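Local coordinates for citrate synthase (Pyrobaculum aerophilum, PDB 2IBP), which catalyses the condensation of oxaloacetate with acetyl-CoA, followed by hydrolysis, to give citrate and CoA in the tricarboxylic acid cycle, working as a thermophilic homodimer of interlinked chains, at the interface of chains A and B. Coordinates in Å, arbitrary orientation; residue numbers count along the deposited sequence, not the author numbering. Chains: chain A/B, Citrate synthase.

Contact 1: the interface of chains A and B. Residues chain A 118, 121-122, 127-128, 131, 232, 235; chain B 111, 245.
Helix 109-123 of each subunit takes part in this helical region of the dimer interface, where B:Phe111 plugs into chain A and B:Lys245 meets A:Asp232. The phenyl ring lies with one face on helix 109-123 of chain A. A:Ala122 CA sits over the ring centre, 3.8 Å from its centroid, as a CH-pi contact. B:Lys245 CE lies over the centre of the opposite face. The ring points tip to tip at A:Ile131, whose CD1 is 3.8 Å from B:Phe111 CZ. A:Asp232 OD2 lies at the ring edge, in plane. The lysine bends at chi3 and chi4 (-67° and -70°) carry NZ past the CZ rim to A:Asp232 OD1 at 2.8 Å, a salt bridge. The serine hydroxyl A:Ser235 OG holds the same oxygen from the opposite face of the carboxylate, 2.6 Å from A:Asp232 OD1. OD2 is gripped by A:Ser235 N and A:Asn127 ND2, also from opposite faces. Four bonds thus fix the rotation of the carboxylate. An alanine in place of A:Asp232 would probably leave the B:Lys245 ammonium without its mate and set the A:Asn127 amide freer to turn. That amide also donates from A:Asn127 ND2 to A:Gly121 O at 3.0 Å.

Contact 2: the interface of chains A and B. Residues chain A 17, 19-22, 392-394; chain B 28, 30.
A:Ser17 OG, a serine hydroxyl, is gripped by two backbone groups of the loop that receives B:Leu30. It donates to A:Gly20 O at 2.6 Å, in the carbonyl plane and on a lone pair, and accepts from A:Cys19 N. This probably keeps the turn in shape where it meets the leucine. B:Leu30 CD1 packs on the turn, 3.4 Å from A:Gly20 O, and CD2 points to strand 392-395, 3.6 Å from A:Arg392 CG. A:Ile22 crosses the leucine at about a right angle and meets its CB through CG1. B:Leu30 also pairs with A:Arg392 in a parallel beta bridge between the chains. The arginine chain runs extended from CG to NE (chi2 -171°) and carries its guanidinium past the leucine. B:Leu30 CD2 lies over the centre of one guanidinium face. A:Arg392 NE donates to the backbone oxygen B:Asp28 O at 2.8 Å, bent to 141° at the hydrogen. The B:Asp28 carboxylate does not touch the guanidinium but may favour its charge. A disulfide joins A:Cys19 SG to A:Cys394 SG, tying the N-terminal loop to strand 392-395. This link closes each chain of the catenane. One water bridges A:Pro21 O and B:Leu30 N, 2.9 Å from each.

Contact 3: the interface of chains A and B. Residues chain A 399-404; chain B 49-51, 56, 74.
A:Leu401 packs tightly over the ring of B:Tyr51, where the C-terminal tail of chain A lies along chain B. Its CB stands over one face, offset toward the rim, 3.7 Å from the ring centroid in a CH-pi contact. The two side chains cross at about a right angle. CG of A:Leu401 is anti to its carbonyl carbon (chi1 -65°), and CD1 continues across the ring to B:Tyr51 CE2 at 3.7 Å. The same methyl reaches B:Arg49 O at 3.4 Å. The backbone holds the leucine in place: A:Leu401 N donates to B:Gly50 O at 2.9 Å, nearly straight at 170°. A:Asp400 N is also near that oxygen, but its N-H points elsewhere.

Further along the tail the packing is looser. The A:Tyr403 ring crosses B:Leu74 at about a right angle, with CD1 3.9 Å from B:Leu74 CD1. B:Leu56 CD2 is a little more distant from the same ring carbon, A:Tyr403 CD1. Here a water takes part in the contact. It lies 2.8 Å from the phenol oxygen B:Tyr51 OH and 2.7 Å from the backbone A:Gln402 O. Its link to A:Ile404 N is weak. A:Gln402 is poorly ordered and buries little. The site fastens the C-terminal tail of one subunit to the other, and so probably helps to hold the interlinked dimer together.

Contact 1: the interface of chains A and B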
# COMPACT_ATOMS: atom_id res chain seq x y z
N ALA A 118 5.71 -7.07 -7.22
CA ALA A 118 6.94 -6.49 -6.69
C ALA A 118 8.15 -7.13 -7.38
O ALA A 118 9.11 -6.45 -7.76
CB ALA A 118 7.04 -6.72 -5.18
N GLY A 121 8.68 -5.90 -10.90
CA GLY A 121 9.19 -4.54 -10.92
C GLY A 121 10.67 -4.48 -10.58
O GLY A 121 11.41 -3.57 -11.02
N ALA A 122 11.13 -5.50 -9.85
CA ALA A 122 12.50 -5.56 -9.32
C ALA A 122 13.54 -5.66 -10.41
O ALA A 122 14.65 -5.13 -10.27
CB ALA A 122 12.64 -6.72 -8.38
N ASN A 127 11.68 0.28 -15.27
CA ASN A 127 11.35 0.67 -13.93
C ASN A 127 12.62 1.18 -13.23
O ASN A 127 12.57 2.19 -12.55
CB ASN A 127 10.77 -0.52 -13.16
CG ASN A 127 9.96 -0.10 -11.94
OD1 ASN A 127 9.19 0.86 -12.00
ND2 ASN A 127 10.01 -0.93 -10.89
N GLN A 128 13.71 0.43 -13.33
CA GLN A 128 14.98 0.85 -12.71
C GLN A 128 15.39 2.25 -13.17
O GLN A 128 15.79 3.10 -12.38
CB GLN A 128 16.11 -0.14 -13.00
CG GLN A 128 15.78 -1.60 -12.66
CD GLN A 128 15.03 -1.79 -11.35
OE1 GLN A 128 15.53 -1.45 -10.27
NE2 GLN A 128 13.86 -2.40 -11.43
N ILE A 131 13.09 4.81 -11.63
CA ILE A 131 13.45 4.96 -10.22
C ILE A 131 14.69 5.87 -10.12
O ILE A 131 14.68 6.83 -9.34
CB ILE A 131 13.70 3.59 -9.57
CG1 ILE A 131 12.37 2.84 -9.43
CG2 ILE A 131 14.39 3.75 -8.23
CD1 ILE A 131 12.55 1.35 -9.14
N ASP A 232 7.83 3.39 -7.07
CA ASP A 232 7.60 2.94 -8.42
C ASP A 232 6.21 2.41 -8.69
O ASP A 232 5.49 2.01 -7.78
CB ASP A 232 8.64 1.89 -8.79
CG ASP A 232 8.46 0.62 -8.02
OD1 ASP A 232 8.85 0.56 -6.82
OD2 ASP A 232 7.95 -0.33 -8.63
N SER A 235 5.40 -1.11 -7.33
CA SER A 235 5.14 -1.07 -5.90
C SER A 235 3.77 -0.45 -5.58
O SER A 235 3.05 -0.92 -4.69
CB SER A 235 6.26 -0.31 -5.19
OG SER A 235 7.45 -1.06 -5.32
N PHE B 111 12.53 -3.92 -2.90
CA PHE B 111 11.64 -4.84 -3.62
C PHE B 111 11.60 -6.18 -2.91
O PHE B 111 10.54 -6.79 -2.76
CB PHE B 111 12.10 -5.05 -5.07
CG PHE B 111 11.79 -3.91 -5.97
CD1 PHE B 111 10.48 -3.68 -6.37
CD2 PHE B 111 12.79 -3.14 -6.52
CE1 PHE B 111 10.17 -2.66 -7.25
CE2 PHE B 111 12.48 -2.10 -7.39
CZ PHE B 111 11.18 -1.88 -7.77
N LYS B 245 9.78 3.09 0.16
CA LYS B 245 10.86 3.04 -0.82
C LYS B 245 10.94 4.27 -1.70
O LYS B 245 11.97 4.49 -2.32
CB LYS B 245 10.85 1.77 -1.66
CG LYS B 245 9.82 1.70 -2.73
CD LYS B 245 9.88 0.33 -3.44
CE LYS B 245 11.15 0.09 -4.24
NZ LYS B 245 11.25 0.94 -5.50

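Contact 2: the interface of chains A and B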
# COMPACT_ATOMS: atom_id res chain seq x y z
N SER A 17 -11.59 16.20 18.09
CA SER A 17 -10.35 15.86 18.74
C SER A 17 -9.65 17.12 19.18
O SER A 17 -10.00 18.23 18.76
CB SER A 17 -9.44 15.09 17.77
OG SER A 17 -8.77 15.98 16.90
N CYS A 19 -7.03 18.23 18.24
CA CYS A 19 -6.32 18.83 17.11
C CYS A 19 -7.25 19.33 16.00
O CYS A 19 -6.79 19.92 15.02
CB CYS A 19 -5.38 17.78 16.52
SG CYS A 19 -4.31 16.98 17.74
N GLY A 20 -8.54 19.06 16.15
CA GLY A 20 -9.54 19.44 15.15
C GLY A 20 -10.43 18.28 14.73
O GLY A 20 -10.35 17.18 15.28
N PRO A 21 -11.28 18.52 13.72
CA PRO A 21 -12.21 17.48 13.28
C PRO A 21 -11.54 16.32 12.53
O PRO A 21 -10.65 16.53 11.70
CB PRO A 21 -13.16 18.23 12.35
CG PRO A 21 -12.35 19.37 11.84
CD PRO A 21 -11.42 19.76 12.94
N ILE A 22 -11.97 15.11 12.83
CA ILE A 22 -11.47 13.92 12.13
C ILE A 22 -12.58 13.40 11.21
O ILE A 22 -13.65 13.07 11.69
CB ILE A 22 -11.09 12.80 13.11
CG1 ILE A 22 -9.93 13.23 14.01
CG2 ILE A 22 -10.71 11.52 12.33
CD1 ILE A 22 -9.73 12.34 15.21
N ARG A 392 -2.28 13.34 9.48
CA ARG A 392 -1.76 13.27 10.82
C ARG A 392 -2.77 12.63 11.74
O ARG A 392 -3.90 12.34 11.35
CB ARG A 392 -1.36 14.65 11.32
CG ARG A 392 -2.48 15.62 11.49
CD ARG A 392 -1.91 17.02 11.76
NE ARG A 392 -2.96 18.02 11.95
CZ ARG A 392 -3.35 18.50 13.13
NH1 ARG A 392 -2.76 18.10 14.26
NH2 ARG A 392 -4.31 19.41 13.18
N ALA A 393 -2.31 12.33 12.95
CA ALA A 393 -3.18 11.76 13.96
C ALA A 393 -3.06 12.69 15.14
O ALA A 393 -2.08 13.41 15.28
CB ALA A 393 -2.75 10.36 14.34
N CYS A 394 -4.08 12.68 15.98
CA CYS A 394 -4.11 13.53 17.16
C CYS A 394 -3.89 12.70 18.40
O CYS A 394 -4.64 11.78 18.68
CB CYS A 394 -5.47 14.23 17.25
SG CYS A 394 -5.46 15.48 18.56
N ASP B 28 -1.86 17.65 6.84
CA ASP B 28 -2.39 18.01 8.16
C ASP B 28 -3.82 17.52 8.42
O ASP B 28 -4.37 17.73 9.50
CB ASP B 28 -2.28 19.52 8.39
CG ASP B 28 -0.84 20.02 8.30
OD1 ASP B 28 0.08 19.28 8.69
OD2 ASP B 28 -0.64 21.19 7.90
N LEU B 30 -6.56 15.16 9.64
CA LEU B 30 -6.58 14.14 10.67
C LEU B 30 -7.28 12.88 10.19
O LEU B 30 -8.35 12.96 9.59
CB LEU B 30 -7.32 14.68 11.89
CG LEU B 30 -6.58 15.78 12.65
CD1 LEU B 30 -7.53 16.63 13.51
CD2 LEU B 30 -5.45 15.19 13.48
O HOH W 1 -8.57 17.28 9.88

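Contact 3: the interface of chains A and B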
# COMPACT_ATOMS: atom_id res chain seq x y z
N HIS A 399 1.37 11.95 29.39
CA HIS A 399 2.69 12.46 29.08
C HIS A 399 3.53 12.36 30.34
O HIS A 399 3.01 12.44 31.44
CB HIS A 399 2.63 13.93 28.67
CG HIS A 399 1.96 14.17 27.35
ND1 HIS A 399 0.61 14.42 27.24
CD2 HIS A 399 2.45 14.17 26.09
CE1 HIS A 399 0.30 14.59 25.97
NE2 HIS A 399 1.40 14.46 25.25
N ASP A 400 4.82 12.12 30.15
CA ASP A 400 5.77 12.10 31.26
C ASP A 400 5.55 11.00 32.28
O ASP A 400 5.70 11.21 33.50
CB ASP A 400 5.82 13.49 31.91
CG ASP A 400 6.27 14.57 30.95
OD1 ASP A 400 7.05 14.26 30.03
OD2 ASP A 400 5.87 15.74 31.12
N LEU A 401 5.22 9.81 31.79
CA LEU A 401 5.11 8.66 32.66
C LEU A 401 6.52 8.34 33.12
O LEU A 401 7.48 8.54 32.39
CB LEU A 401 4.52 7.46 31.93
CG LEU A 401 3.08 7.63 31.45
CD1 LEU A 401 2.62 6.38 30.71
CD2 LEU A 401 2.15 7.94 32.63
N GLN A 402 6.62 7.85 34.35
CA GLN A 402 7.91 7.52 34.94
C GLN A 402 8.31 6.09 34.64
O GLN A 402 7.60 5.16 35.01
CB GLN A 402 7.83 7.70 36.46
CG GLN A 402 9.05 7.20 37.24
CD GLN A 402 10.33 7.93 36.85
OE1 GLN A 402 10.34 9.15 36.65
NE2 GLN A 402 11.43 7.18 36.78
N TYR A 403 9.47 5.92 34.01
CA TYR A 403 10.00 4.60 33.73
C TYR A 403 10.30 3.90 35.06
O TYR A 403 10.97 4.47 35.93
CB TYR A 403 11.29 4.71 32.90
CG TYR A 403 11.88 3.38 32.46
CD1 TYR A 403 11.58 2.84 31.21
CD2 TYR A 403 12.69 2.64 33.30
CE1 TYR A 403 12.08 1.60 30.83
CE2 TYR A 403 13.23 1.43 32.91
CZ TYR A 403 12.92 0.91 31.67
OH TYR A 403 13.42 -0.31 31.27
N ILE A 404 9.78 2.70 35.21
CA ILE A 404 9.98 1.90 36.39
C ILE A 404 10.87 0.73 36.01
O ILE A 404 10.64 0.09 34.98
CB ILE A 404 8.63 1.40 36.96
CG1 ILE A 404 7.85 2.59 37.54
CG2 ILE A 404 8.84 0.34 38.03
CD1 ILE A 404 6.49 2.22 38.09
N ARG B 49 3.89 6.19 23.97
CA ARG B 49 2.96 5.67 24.98
C ARG B 49 3.15 6.38 26.33
O ARG B 49 3.07 5.76 27.39
CB ARG B 49 3.16 4.17 25.15
CG ARG B 49 2.88 3.33 23.90
CD ARG B 49 1.45 3.41 23.44
NE ARG B 49 1.15 2.33 22.49
CZ ARG B 49 -0.04 2.13 21.95
NH1 ARG B 49 -1.05 2.95 22.25
NH2 ARG B 49 -0.22 1.12 21.11
N GLY B 50 3.37 7.68 26.26
CA GLY B 50 3.51 8.49 27.46
C GLY B 50 4.90 8.65 28.02
O GLY B 50 5.08 9.46 28.93
N TYR B 51 5.86 7.85 27.54
CA TYR B 51 7.25 7.90 28.01
C TYR B 51 8.15 8.73 27.09
O TYR B 51 8.14 8.57 25.87
CB TYR B 51 7.84 6.51 28.15
CG TYR B 51 7.13 5.65 29.17
CD1 TYR B 51 7.54 5.65 30.51
CD2 TYR B 51 6.05 4.89 28.82
CE1 TYR B 51 6.89 4.88 31.43
CE2 TYR B 51 5.39 4.11 29.75
CZ TYR B 51 5.82 4.10 31.06
OH TYR B 51 5.16 3.34 32.00
N LEU B 56 13.56 6.23 27.44
CA LEU B 56 13.59 4.97 26.77
C LEU B 56 14.95 4.70 26.13
O LEU B 56 15.47 3.59 26.23
CB LEU B 56 12.49 4.91 25.71
CG LEU B 56 11.08 5.11 26.29
CD1 LEU B 56 10.05 5.12 25.14
CD2 LEU B 56 10.74 4.01 27.32
N LEU B 74 4.61 -0.75 29.68
CA LEU B 74 5.84 -1.46 29.92
C LEU B 74 5.53 -2.89 30.38
O LEU B 74 4.54 -3.12 31.08
CB LEU B 74 6.72 -0.74 30.95
CG LEU B 74 7.34 0.58 30.47
CD1 LEU B 74 7.98 1.29 31.67
CD2 LEU B 74 8.36 0.34 29.37
O HOH W 2 6.73 2.74 34.30

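Contacts 2 and 3 are about 23 Å apart between the centres of their C-alpha atoms. Contact 1 lies about 32 Å from contact 2 and 40 Å from contact 3. No residue is shared. Contacts 2 and 3 are joined along chain A, since strand 392-395 runs on to the tail 399-404 after a few residues. Contact 1 instead belongs to the helical part of the dimer. All three centres are about 28 Å or more from A:His289, a predicted active-site residue of chain A. The two-fold axis repeats each contact, so both C-terminal tails embrace the opposite subunit.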